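Local coordinates for protein Kiaa0380 (Homo sapiens, PDB 1HTJ) that probably links signalling by heterotrimeric G proteins to Rho GTPases, acting as a guanine nucleotide exchange factor with an RGS-like domain, at residues A[61-66]-A[84-89]; A[69-74]-A[116-122]; A[55-60]-A[131-135]; A[92-96]-A[187-192]. The protein carries 3 engineered substitutions. All coordinates share one frame; numbering follows the deposited sequence.

Contact 1 of 4, residues A[61-66]-A[84-89]; sequences LFYLCA and IWNIFL
Both faces of the Phe88 ring are covered: Phe62 CA sits over the centre of one, 3.6 Å from the ring centroid in a CH-pi contact, and CG2 of Ile87, from the same helix, lies over the other. On the Phe62 side it is thus the root of the residue that does the covering, with Phe62 CB 3.6 Å from Phe88 CD2 and Phe62 N 3.4 Å from Phe88 CE2. The two phenyl rings meet obliquely, their planes 59° apart and their centroids separated by 5.5 Å. With CG anti to the backbone N (chi1 167°), the Phe62 ring is set alongside Phe88 and has Phe88 CD1 and Ile84 CG2 at its edge, in plane, the latter 3.8 Å from Phe62 CE1, with a Leu89 methyl nearby. Cys65 SG stands 4.0 Å from Phe88 CE1, an oblique sulfur-aromatic contact, and Cys65 CB rests 3.9 Å from Ile84 CG1.

These groups fill the space between two nearly antiparallel segments, their axes 10.5 Å apart at an angle of 159°, in the all-helical RGS-like domain. Leu121 and Ala124 of helix 118-144 pack on Phe62, while Ala195 of helix 186-202 touches both Cys65 and Phe88. Replacing Phe88 with alanine would take away the ring and would probably open a gap against helix 58-69, leaving Phe62 CA and Cys65 SG without their aromatic partner. All the residues that touch here are buried, and what joins the two helices is apolar, CH-pi and sulfur-aromatic contact, so the fit depends on shape more than on polar bonds.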
loop_
_atom_site.group_PDB
_atom_site.type_symbol
_atom_site.label_atom_id
_atom_site.label_comp_id
_atom_site.label_asym_id
_atom_site.label_seq_id
_atom_site.Cartn_x
_atom_site.Cartn_y
_atom_site.Cartn_z
ATOM N N LEU A 61 1.844 2.138 -1.945
ATOM C CA LEU A 61 1.748 2.553 -0.555
ATOM C C LEU A 61 0.974 3.857 -0.494
ATOM O O LEU A 61 0.184 4.085 0.428
ATOM C CB LEU A 61 3.137 2.718 0.088
ATOM C CG LEU A 61 3.868 1.414 0.454
ATOM C CD1 LEU A 61 5.187 1.740 1.163
ATOM C CD2 LEU A 61 2.966 0.554 1.367
ATOM N N PHE A 62 1.200 4.712 -1.481
ATOM C CA PHE A 62 0.490 5.976 -1.542
ATOM C C PHE A 62 -1.007 5.677 -1.682
ATOM O O PHE A 62 -1.847 6.177 -0.916
ATOM C CB PHE A 62 0.956 6.790 -2.745
ATOM C CG PHE A 62 0.061 7.945 -3.052
ATOM C CD1 PHE A 62 -0.117 8.970 -2.114
ATOM C CD2 PHE A 62 -0.669 7.982 -4.242
ATOM C CE1 PHE A 62 -1.010 10.007 -2.355
ATOM C CE2 PHE A 62 -1.567 9.023 -4.493
ATOM C CZ PHE A 62 -1.738 10.037 -3.547
ATOM N N TYR A 63 -1.327 4.842 -2.666
ATOM C CA TYR A 63 -2.705 4.461 -2.937
ATOM C C TYR A 63 -3.402 3.916 -1.680
ATOM O O TYR A 63 -4.543 4.286 -1.371
ATOM C CB TYR A 63 -2.732 3.397 -4.045
ATOM C CG TYR A 63 -4.117 2.949 -4.409
ATOM C CD1 TYR A 63 -4.747 3.439 -5.547
ATOM C CD2 TYR A 63 -4.809 2.050 -3.605
ATOM C CE1 TYR A 63 -6.041 3.042 -5.876
ATOM C CE2 TYR A 63 -6.105 1.648 -3.922
ATOM C CZ TYR A 63 -6.712 2.145 -5.060
ATOM O OH TYR A 63 -7.977 1.729 -5.396
ATOM N N LEU A 64 -2.708 3.033 -0.966
ATOM C CA LEU A 64 -3.254 2.428 0.234
ATOM C C LEU A 64 -3.475 3.458 1.348
ATOM O O LEU A 64 -4.410 3.332 2.157
ATOM C CB LEU A 64 -2.323 1.311 0.724
ATOM C CG LEU A 64 -2.251 0.050 -0.156
ATOM C CD1 LEU A 64 -1.217 -0.917 0.391
ATOM C CD2 LEU A 64 -3.614 -0.621 -0.195
ATOM N N CYS A 65 -2.608 4.463 1.404
ATOM C CA CYS A 65 -2.744 5.488 2.427
ATOM C C CYS A 65 -3.897 6.420 2.069
ATOM O O CYS A 65 -4.679 6.792 2.935
ATOM C CB CYS A 65 -1.430 6.257 2.593
ATOM S SG CYS A 65 -0.161 5.358 3.559
ATOM N N ALA A 66 -4.005 6.770 0.788
ATOM C CA ALA A 66 -5.086 7.636 0.311
ATOM C C ALA A 66 -6.402 6.912 0.547
ATOM O O ALA A 66 -7.415 7.526 0.867
ATOM C CB ALA A 66 -4.919 7.941 -1.172
ATOM N N ILE A 84 0.768 11.892 4.520
ATOM C CA ILE A 84 0.688 11.519 3.115
ATOM C C ILE A 84 1.445 12.528 2.249
ATOM O O ILE A 84 2.164 12.156 1.319
ATOM C CB ILE A 84 -0.769 11.460 2.632
ATOM C CG1 ILE A 84 -1.406 10.138 3.067
ATOM C CG2 ILE A 84 -0.817 11.596 1.109
ATOM C CD1 ILE A 84 -2.906 10.042 2.772
ATOM N N TRP A 85 1.291 13.808 2.564
ATOM C CA TRP A 85 1.948 14.862 1.799
ATOM C C TRP A 85 3.466 14.819 1.895
ATOM O O TRP A 85 4.158 14.905 0.881
ATOM C CB TRP A 85 1.447 16.237 2.255
ATOM C CG TRP A 85 2.275 17.359 1.726
ATOM C CD1 TRP A 85 3.268 18.036 2.382
ATOM C CD2 TRP A 85 2.221 17.902 0.402
ATOM N NE1 TRP A 85 3.837 18.969 1.543
ATOM C CE2 TRP A 85 3.213 18.905 0.322
ATOM C CE3 TRP A 85 1.432 17.631 -0.729
ATOM C CZ2 TRP A 85 3.434 19.641 -0.846
ATOM C CZ3 TRP A 85 1.649 18.359 -1.892
ATOM C CH2 TRP A 85 2.642 19.354 -1.945
ATOM N N ASN A 86 3.972 14.691 3.119
ATOM C CA ASN A 86 5.416 14.650 3.384
ATOM C C ASN A 86 6.095 13.380 2.877
ATOM O O ASN A 86 7.250 13.412 2.453
ATOM C CB ASN A 86 5.684 14.800 4.892
ATOM C CG ASN A 86 5.406 16.211 5.395
ATOM O OD1 ASN A 86 5.937 17.176 4.858
ATOM N ND2 ASN A 86 4.574 16.332 6.422
ATOM N N ILE A 87 5.379 12.263 2.921
ATOM C CA ILE A 87 5.947 11.002 2.478
ATOM C C ILE A 87 5.897 10.769 0.975
ATOM O O ILE A 87 6.872 10.284 0.374
ATOM C CB ILE A 87 5.248 9.821 3.165
ATOM C CG1 ILE A 87 5.583 9.828 4.655
ATOM C CG2 ILE A 87 5.673 8.503 2.517
ATOM C CD1 ILE A 87 4.901 8.754 5.433
ATOM N N PHE A 88 4.776 11.136 0.366
ATOM C CA PHE A 88 4.581 10.878 -1.054
ATOM C C PHE A 88 4.517 12.032 -2.036
ATOM O O PHE A 88 4.924 11.876 -3.180
ATOM C CB PHE A 88 3.287 10.074 -1.260
ATOM C CG PHE A 88 3.177 8.849 -0.394
ATOM C CD1 PHE A 88 2.429 8.876 0.770
ATOM C CD2 PHE A 88 3.808 7.660 -0.763
ATOM C CE1 PHE A 88 2.304 7.742 1.556
ATOM C CE2 PHE A 88 3.692 6.519 0.017
ATOM C CZ PHE A 88 2.938 6.556 1.181
ATOM N N LEU A 89 4.025 13.186 -1.610
ATOM C CA LEU A 89 3.823 14.252 -2.571
ATOM C C LEU A 89 4.637 15.516 -2.573
ATOM O O LEU A 89 4.665 16.217 -3.585
ATOM C CB LEU A 89 2.343 14.635 -2.557
ATOM C CG LEU A 89 1.367 13.462 -2.656
ATOM C CD1 LEU A 89 -0.049 13.955 -2.416
ATOM C CD2 LEU A 89 1.504 12.792 -4.021
#

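Contact 2 of 4, residues A[69-74]-A[116-122]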
loop_
_atom_site.group_PDB
_atom_site.type_symbol
_atom_site.label_atom_id
_atom_site.label_comp_id
_atom_site.label_asym_id
_atom_site.label_seq_id
_atom_site.Cartn_x
_atom_site.Cartn_y
_atom_site.Cartn_z
ATOM N N TYR A 69 -7.198 7.283 4.142
ATOM C CA TYR A 69 -7.584 8.671 4.367
ATOM C C TYR A 69 -9.071 8.915 4.100
ATOM O O TYR A 69 -9.763 9.530 4.906
ATOM C CB TYR A 69 -6.772 9.599 3.467
ATOM C CG TYR A 69 -7.139 11.062 3.616
ATOM C CD1 TYR A 69 -6.522 11.861 4.578
ATOM C CD2 TYR A 69 -8.111 11.648 2.795
ATOM C CE1 TYR A 69 -6.855 13.202 4.720
ATOM C CE2 TYR A 69 -8.453 12.989 2.931
ATOM C CZ TYR A 69 -7.819 13.759 3.895
ATOM O OH TYR A 69 -8.140 15.083 4.032
ATOM N N GLN A 70 -9.541 8.433 2.958
ATOM C CA GLN A 70 -10.926 8.603 2.550
ATOM C C GLN A 70 -11.907 7.786 3.369
ATOM O O GLN A 70 -13.028 7.558 2.931
ATOM C CB GLN A 70 -11.077 8.224 1.083
ATOM C CG GLN A 70 -10.239 9.064 0.155
ATOM C CD GLN A 70 -10.301 8.563 -1.263
ATOM O OE1 GLN A 70 -10.046 7.388 -1.528
ATOM N NE2 GLN A 70 -10.639 9.447 -2.188
ATOM N N GLN A 71 -11.498 7.357 4.556
ATOM C CA GLN A 71 -12.363 6.548 5.407
ATOM C C GLN A 71 -12.024 6.781 6.873
ATOM O O GLN A 71 -12.460 6.032 7.751
ATOM C CB GLN A 71 -12.173 5.067 5.059
ATOM C CG GLN A 71 -12.548 4.713 3.620
ATOM C CD GLN A 71 -11.828 3.475 3.092
ATOM O OE1 GLN A 71 -11.741 2.447 3.777
ATOM N NE2 GLN A 71 -11.315 3.565 1.861
ATOM N N ALA A 72 -11.245 7.826 7.132
ATOM C CA ALA A 72 -10.829 8.148 8.493
ATOM C C ALA A 72 -11.707 9.227 9.125
ATOM O O ALA A 72 -12.388 9.978 8.418
ATOM C CB ALA A 72 -9.369 8.600 8.488
ATOM N N SER A 73 -11.690 9.298 10.456
ATOM C CA SER A 73 -12.473 10.309 11.165
ATOM C C SER A 73 -11.853 11.663 10.845
ATOM O O SER A 73 -10.647 11.843 11.006
ATOM C CB SER A 73 -12.444 10.067 12.681
ATOM O OG SER A 73 -11.129 10.160 13.203
ATOM N N PRO A 74 -12.665 12.623 10.356
ATOM C CA PRO A 74 -12.198 13.973 10.007
ATOM C C PRO A 74 -11.444 14.669 11.141
ATOM O O PRO A 74 -11.631 15.862 11.409
ATOM C CB PRO A 74 -13.490 14.704 9.612
ATOM C CG PRO A 74 -14.592 13.888 10.268
ATOM C CD PRO A 74 -14.104 12.480 10.074
ATOM N N ASP A 116 -10.637 19.118 3.322
ATOM C CA ASP A 116 -11.062 17.837 2.774
ATOM C C ASP A 116 -10.389 17.558 1.443
ATOM O O ASP A 116 -10.724 18.170 0.427
ATOM C CB ASP A 116 -12.575 17.815 2.589
ATOM C CG ASP A 116 -13.058 16.543 1.925
ATOM O OD1 ASP A 116 -12.755 15.454 2.457
ATOM O OD2 ASP A 116 -13.735 16.629 0.877
ATOM N N ALA A 117 -9.447 16.621 1.448
ATOM C CA ALA A 117 -8.720 16.278 0.235
ATOM C C ALA A 117 -9.129 14.923 -0.341
ATOM O O ALA A 117 -8.472 14.404 -1.235
ATOM C CB ALA A 117 -7.218 16.307 0.510
ATOM N N ARG A 118 -10.219 14.355 0.164
ATOM C CA ARG A 118 -10.686 13.065 -0.327
ATOM C C ARG A 118 -10.872 13.078 -1.839
ATOM O O ARG A 118 -10.535 12.112 -2.523
ATOM C CB ARG A 118 -11.997 12.682 0.353
ATOM C CG ARG A 118 -11.876 12.581 1.855
ATOM C CD ARG A 118 -13.075 11.908 2.482
ATOM N NE ARG A 118 -12.850 11.686 3.911
ATOM C CZ ARG A 118 -13.628 10.939 4.698
ATOM N NH1 ARG A 118 -14.700 10.327 4.197
ATOM N NH2 ARG A 118 -13.333 10.807 5.991
ATOM N N GLY A 119 -11.389 14.184 -2.358
ATOM C CA GLY A 119 -11.613 14.291 -3.784
ATOM C C GLY A 119 -10.333 14.288 -4.587
ATOM O O GLY A 119 -10.152 13.462 -5.486
ATOM N N VAL A 120 -9.443 15.222 -4.268
ATOM C CA VAL A 120 -8.176 15.326 -4.963
ATOM C C VAL A 120 -7.324 14.070 -4.738
ATOM O O VAL A 120 -6.665 13.599 -5.661
ATOM C CB VAL A 120 -7.400 16.585 -4.511
ATOM C CG1 VAL A 120 -8.137 17.829 -4.949
ATOM C CG2 VAL A 120 -7.245 16.597 -3.011
ATOM N N LEU A 121 -7.341 13.520 -3.527
ATOM C CA LEU A 121 -6.558 12.316 -3.272
ATOM C C LEU A 121 -7.062 11.189 -4.159
ATOM O O LEU A 121 -6.271 10.380 -4.652
ATOM C CB LEU A 121 -6.604 11.925 -1.790
ATOM C CG LEU A 121 -5.630 12.773 -0.955
ATOM C CD1 LEU A 121 -5.638 12.353 0.494
ATOM C CD2 LEU A 121 -4.237 12.635 -1.528
ATOM N N CYS A 122 -8.375 11.153 -4.379
ATOM C CA CYS A 122 -8.984 10.147 -5.242
ATOM C C CYS A 122 -8.440 10.400 -6.649
ATOM O O CYS A 122 -8.120 9.471 -7.391
ATOM C CB CYS A 122 -10.504 10.301 -5.226
ATOM S SG CYS A 122 -11.419 8.816 -5.686
#
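Gln70 and Arg118 reach past each other in opposite directions, and Gln70 NE2 gives a hydrogen bond of 2.7 Å to Arg118 O. That oxygen takes a second bond from Cys122 N, part of its own helix, and the two donors come from opposite faces of the carbonyl plane. A weak bond also runs from Gln70 NE2 to Cys122 SG, 3.6 Å away. Beside this pair, Ala117 N, at the N-cap position of helix 118-144, donates to Tyr69 OH over 3.3 Å in a nearly straight line (164°). Leu121 CD1 lies over one face of the Tyr69 ring, 3.5 Å from Tyr69 CD2, and Arg118 CG comes within 3.6 Å of Tyr69 CE2. The Arg118 chain runs out extended, which lays its guanidinium over the backbone leaving Gln70, with Gln70 C centred 3.8 Å from Arg118 CZ. NH2 of Arg118 comes 2.7 Å from Ala72 O at the guanidinium edge, but the angle is too poor for a hydrogen bond.

Further out, with its CG anti to the backbone N (chi1 179°), the Tyr69 ring also reaches Ser77, Leu80 and Ile84 of helix 76-89. Ala117 leans on Leu111 of helix 101-112.

The contact therefore joins the finish of helix 58-69 to the start of helix 118-144. A tyrosine hydroxyl accepts from the N-cap residue, and the positive Arg118 lies among the carbonyl oxygens of Gln70 and Ala72 just past the end of a helix, where the negative end of the helix dipole would probably favour its charge.

Contact 3 of 4, residues A[55-60]-A[131-135]; sequences ADPSPL and EIQEQ
Asp56 O is gripped from two directions, by the amide of Gln135 and by a bridging water. Gln135 NE2 donates to Asp56 O over 2.8 Å at 158°, with the oxygen close to the plane of the Gln135 amide. The water donates to Asp56 O and to Gln135 OE1, its oxygen lying 2.8 Å from both, and accepts from Leu60 N at 3.0 Å. With the nitrogen of Gln135 bonded directly and its oxygen through the water, the amide is fixed in its rotation; its chain runs extended beyond CG (chi2 -177°) to arrive there.

The Asp56 side chain turns to its own segment. Its OD1 accepts from Ser58 OG at 2.7 Å, on the syn lone pair, and from Ser58 N at 3.0 Å, met from above the carboxylate plane. The second bond is a capping bond of the Asx-turn type, from the residue ahead of the turn that leads into the helix. The other oxygen, Asp56 OD2, stands 4.3 Å from Glu131 OE2, and a second water donates to Asp56 OD2 and to Glu131 OE1.

Pro59 fills the apolar side: its CB lies 3.9 Å from Ile132 CG1, and its CG packs against one face of the Glu131 carboxylate. Leu60 adds its backbone and a methyl to Ile132 CD1. Ile51 of helix 41-54 touches both Pro57 and Gln135.

The beginning of helix 58-69 is thereby joined to helix 118-144 by one amide, two waters and a proline-isoleucine patch. The water between the two carboxylates probably eases their repulsion by donating to both.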
loop_
_atom_site.group_PDB
_atom_site.type_symbol
_atom_site.label_atom_id
_atom_site.label_comp_id
_atom_site.label_asym_id
_atom_site.label_seq_id
_atom_site.Cartn_x
_atom_site.Cartn_y
_atom_site.Cartn_z
ATOM N N ALA A 55 10.481 -3.693 -6.404
ATOM C CA ALA A 55 10.005 -2.513 -7.105
ATOM C C ALA A 55 9.935 -1.243 -6.280
ATOM O O ALA A 55 10.389 -1.188 -5.131
ATOM C CB ALA A 55 8.629 -2.822 -7.702
ATOM N N ASP A 56 9.375 -0.209 -6.904
ATOM C CA ASP A 56 9.175 1.072 -6.253
ATOM C C ASP A 56 7.864 0.961 -5.458
ATOM O O ASP A 56 6.785 0.844 -6.035
ATOM C CB ASP A 56 9.069 2.190 -7.290
ATOM C CG ASP A 56 8.852 3.544 -6.649
ATOM O OD1 ASP A 56 8.778 3.605 -5.400
ATOM O OD2 ASP A 56 8.756 4.545 -7.382
ATOM N N PRO A 57 7.951 0.996 -4.116
ATOM C CA PRO A 57 6.773 0.889 -3.237
ATOM C C PRO A 57 5.902 2.142 -3.156
ATOM O O PRO A 57 4.830 2.116 -2.549
ATOM C CB PRO A 57 7.395 0.575 -1.885
ATOM C CG PRO A 57 8.613 1.503 -1.906
ATOM C CD PRO A 57 9.174 1.256 -3.326
ATOM N N SER A 58 6.352 3.231 -3.760
ATOM C CA SER A 58 5.625 4.487 -3.675
ATOM C C SER A 58 4.160 4.502 -4.156
ATOM O O SER A 58 3.260 4.772 -3.370
ATOM C CB SER A 58 6.424 5.580 -4.398
ATOM O OG SER A 58 7.772 5.590 -3.940
ATOM N N PRO A 59 3.907 4.207 -5.442
ATOM C CA PRO A 59 2.519 4.234 -5.921
ATOM C C PRO A 59 1.497 3.437 -5.137
ATOM O O PRO A 59 0.407 3.954 -4.852
ATOM C CB PRO A 59 2.628 3.770 -7.382
ATOM C CG PRO A 59 3.891 2.980 -7.416
ATOM C CD PRO A 59 4.822 3.769 -6.512
ATOM N N LEU A 60 1.829 2.194 -4.788
ATOM C CA LEU A 60 0.885 1.376 -4.046
ATOM C C LEU A 60 0.735 1.799 -2.602
ATOM O O LEU A 60 -0.381 1.796 -2.072
ATOM C CB LEU A 60 1.280 -0.099 -4.102
ATOM C CG LEU A 60 0.373 -1.044 -3.316
ATOM C CD1 LEU A 60 -1.075 -0.864 -3.778
ATOM C CD2 LEU A 60 0.830 -2.490 -3.524
ATOM N N GLU A 131 1.034 2.583 -12.871
ATOM C CA GLU A 131 2.238 1.901 -12.387
ATOM C C GLU A 131 1.875 0.737 -11.486
ATOM O O GLU A 131 2.541 -0.294 -11.480
ATOM C CB GLU A 131 3.173 2.868 -11.656
ATOM C CG GLU A 131 4.468 2.210 -11.153
ATOM C CD GLU A 131 5.593 3.218 -10.860
ATOM O OE1 GLU A 131 5.297 4.413 -10.637
ATOM O OE2 GLU A 131 6.780 2.814 -10.844
ATOM N N ILE A 132 0.812 0.898 -10.720
ATOM C CA ILE A 132 0.385 -0.181 -9.860
ATOM C C ILE A 132 -0.010 -1.376 -10.746
ATOM O O ILE A 132 0.368 -2.515 -10.471
ATOM C CB ILE A 132 -0.802 0.251 -8.989
ATOM C CG1 ILE A 132 -0.350 1.366 -8.040
ATOM C CG2 ILE A 132 -1.349 -0.938 -8.232
ATOM C CD1 ILE A 132 -1.417 1.844 -7.062
ATOM N N GLN A 133 -0.749 -1.102 -11.820
ATOM C CA GLN A 133 -1.191 -2.145 -12.738
ATOM C C GLN A 133 -0.005 -2.880 -13.322
ATOM O O GLN A 133 0.007 -4.104 -13.394
ATOM C CB GLN A 133 -2.021 -1.551 -13.877
ATOM C CG GLN A 133 -3.476 -1.288 -13.517
ATOM C CD GLN A 133 -4.157 -2.516 -12.939
ATOM O OE1 GLN A 133 -4.036 -3.624 -13.480
ATOM N NE2 GLN A 133 -4.884 -2.330 -11.835
ATOM N N GLU A 134 0.990 -2.117 -13.746
ATOM C CA GLU A 134 2.191 -2.693 -14.316
ATOM C C GLU A 134 2.850 -3.625 -13.285
ATOM O O GLU A 134 3.251 -4.742 -13.617
ATOM C CB GLU A 134 3.138 -1.571 -14.700
ATOM C CG GLU A 134 4.237 -1.986 -15.630
ATOM C CD GLU A 134 5.424 -1.061 -15.525
ATOM O OE1 GLU A 134 5.221 0.181 -15.614
ATOM O OE2 GLU A 134 6.555 -1.581 -15.350
ATOM N N GLN A 135 2.952 -3.168 -12.036
ATOM C CA GLN A 135 3.527 -3.982 -10.975
ATOM C C GLN A 135 2.663 -5.227 -10.763
ATOM O O GLN A 135 3.179 -6.312 -10.489
ATOM C CB GLN A 135 3.623 -3.180 -9.672
ATOM C CG GLN A 135 4.558 -1.952 -9.762
ATOM C CD GLN A 135 4.701 -1.224 -8.438
ATOM O OE1 GLN A 135 3.873 -1.389 -7.541
ATOM N NE2 GLN A 135 5.739 -0.401 -8.314
HETATM O O HOH W 1 4.095 0.382 -5.432
HETATM O O HOH W 2 6.228 6.276 -8.281
#

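Contact 4 of 4, residues A[92-96]-A[187-192]; sequences NAPLR and DRSAPM
The loop between helix 76-89 and helix 101-112 leans on the first turns of helix 186-202, with Pro94 and Leu95 meeting Arg188, Pro191 and Met192. Pro94 CB lies 3.4 Å from Asp187 O, and Pro94 CG faces Pro191 CG at 4.0 Å. Leu95 CD1 reaches Met192 CG at 3.8 Å, Met192 being present as selenomethionine.

Arg188 bends at chi2 (-59°), which folds its guanidinium back so that Pro94 O lies over one face. Arg188 NE comes 3.3 Å from Pro94 O, but at an angle too poor for a hydrogen bond. Its NH1 donates instead to Asp187 O, 2.7 Å away, from above that carbonyl plane. Arg188 NH1 also forms a salt bridge with Asp187 OD1 at 3.4 Å, by charge alone, the oxygen lying well out of the guanidinium plane.

A leucine in place of Arg188 would lack the guanidinium, and would probably leave Pro94 O without its cationic cover and Asp187 without its charged neighbour.

Pro191 stands where the helix kinks, its N making no bond to the turn before. Leu95 also packs on Leu61 of helix 58-69 and on Phe88 of helix 76-89, while Met192 meets Leu181 of helix 163-182.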
loop_
_atom_site.group_PDB
_atom_site.type_symbol
_atom_site.label_atom_id
_atom_site.label_comp_id
_atom_site.label_asym_id
_atom_site.label_seq_id
_atom_site.Cartn_x
_atom_site.Cartn_y
_atom_site.Cartn_z
ATOM N N ASN A 92 10.514 16.854 -2.039
ATOM C CA ASN A 92 11.542 15.870 -1.743
ATOM C C ASN A 92 11.032 14.693 -0.938
ATOM O O ASN A 92 11.733 14.183 -0.073
ATOM C CB ASN A 92 12.680 16.553 -0.990
ATOM C CG ASN A 92 13.272 17.711 -1.766
ATOM O OD1 ASN A 92 13.666 17.553 -2.924
ATOM N ND2 ASN A 92 13.343 18.886 -1.134
ATOM N N ALA A 93 9.813 14.262 -1.234
ATOM C CA ALA A 93 9.213 13.149 -0.533
ATOM C C ALA A 93 10.039 11.889 -0.786
ATOM O O ALA A 93 10.489 11.646 -1.902
ATOM C CB ALA A 93 7.792 12.952 -1.010
ATOM N N PRO A 94 10.267 11.080 0.260
ATOM C CA PRO A 94 11.052 9.843 0.101
ATOM C C PRO A 94 10.390 8.786 -0.795
ATOM O O PRO A 94 11.074 8.064 -1.514
ATOM C CB PRO A 94 11.241 9.364 1.541
ATOM C CG PRO A 94 10.026 9.909 2.242
ATOM C CD PRO A 94 9.896 11.300 1.670
ATOM N N LEU A 95 9.065 8.691 -0.737
ATOM C CA LEU A 95 8.320 7.733 -1.558
ATOM C C LEU A 95 7.468 8.530 -2.539
ATOM O O LEU A 95 6.248 8.343 -2.659
ATOM C CB LEU A 95 7.428 6.861 -0.678
ATOM C CG LEU A 95 8.144 6.093 0.432
ATOM C CD1 LEU A 95 7.121 5.208 1.158
ATOM C CD2 LEU A 95 9.288 5.255 -0.159
ATOM N N ARG A 96 8.151 9.423 -3.239
ATOM C CA ARG A 96 7.543 10.319 -4.196
ATOM C C ARG A 96 6.701 9.690 -5.284
ATOM O O ARG A 96 7.102 8.741 -5.948
ATOM C CB ARG A 96 8.619 11.171 -4.855
ATOM C CG ARG A 96 8.073 12.268 -5.760
ATOM C CD ARG A 96 7.469 13.388 -4.932
ATOM N NE ARG A 96 6.882 14.436 -5.760
ATOM C CZ ARG A 96 7.532 15.081 -6.725
ATOM N NH1 ARG A 96 8.805 14.788 -6.993
ATOM N NH2 ARG A 96 6.903 16.021 -7.428
ATOM N N ASP A 187 15.826 6.409 5.857
ATOM C CA ASP A 187 14.998 7.387 5.161
ATOM C C ASP A 187 14.083 6.721 4.152
ATOM O O ASP A 187 13.368 7.389 3.394
ATOM C CB ASP A 187 15.853 8.468 4.480
ATOM C CG ASP A 187 16.816 7.903 3.440
ATOM O OD1 ASP A 187 16.706 6.716 3.071
ATOM O OD2 ASP A 187 17.687 8.657 2.968
ATOM N N ARG A 188 14.097 5.399 4.145
ATOM C CA ARG A 188 13.244 4.648 3.243
ATOM C C ARG A 188 12.349 3.678 4.010
ATOM O O ARG A 188 11.144 3.626 3.773
ATOM C CB ARG A 188 14.090 3.913 2.196
ATOM C CG ARG A 188 14.593 4.850 1.088
ATOM C CD ARG A 188 13.415 5.489 0.383
ATOM N NE ARG A 188 13.803 6.504 -0.587
ATOM C CZ ARG A 188 14.265 7.712 -0.272
ATOM N NH1 ARG A 188 14.400 8.078 1.003
ATOM N NH2 ARG A 188 14.605 8.556 -1.237
ATOM N N SER A 189 12.928 2.937 4.947
ATOM C CA SER A 189 12.165 1.977 5.730
ATOM C C SER A 189 11.149 2.616 6.695
ATOM O O SER A 189 10.061 2.061 6.914
ATOM C CB SER A 189 13.112 1.074 6.516
ATOM O OG SER A 189 13.877 1.835 7.424
ATOM N N ALA A 190 11.496 3.765 7.273
ATOM C CA ALA A 190 10.597 4.430 8.206
ATOM C C ALA A 190 9.305 4.837 7.485
ATOM O O ALA A 190 8.211 4.472 7.914
ATOM C CB ALA A 190 11.290 5.672 8.852
ATOM N N PRO A 191 9.411 5.605 6.388
ATOM C CA PRO A 191 8.160 5.979 5.711
ATOM C C PRO A 191 7.374 4.775 5.184
ATOM O O PRO A 191 6.144 4.745 5.264
ATOM C CB PRO A 191 8.622 6.944 4.606
ATOM C CG PRO A 191 10.061 6.547 4.359
ATOM C CD PRO A 191 10.562 6.297 5.784
HETATM N N MSE A 192 8.076 3.779 4.655
HETATM C CA MSE A 192 7.419 2.573 4.157
HETATM C C MSE A 192 6.720 1.854 5.326
HETATM O O MSE A 192 5.615 1.343 5.200
HETATM C CB MSE A 192 8.458 1.632 3.526
HETATM C CG MSE A 192 9.100 2.143 2.227
HETATM SE SE MSE A 192 10.626 1.041 1.692
HETATM C CE MSE A 192 9.730 -0.608 1.213
#

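How the contacts relate
Going from the N terminus, contact 3 opens at 55-60, ahead of the first segments of contacts 1 and 2. Contact 1 closes first, at 84-89; contact 4 then opens at 92-96, so the two run in series. Contact 2 closes at 116-122 and contact 3 at 131-135, leaving contacts 1 and 2 both nested inside contact 3. Contact 1 crosses contact 2, and contact 4, which closes last at 187-192, crosses contacts 2 and 3. Helix 58-69 is shared by contacts 1 and 3, helix 118-144 by contacts 2 and 3. Contact 1 touches all three others; contact 4 brings in helix 186-202 and lies about 11 Å, nearest atoms, from contact 2.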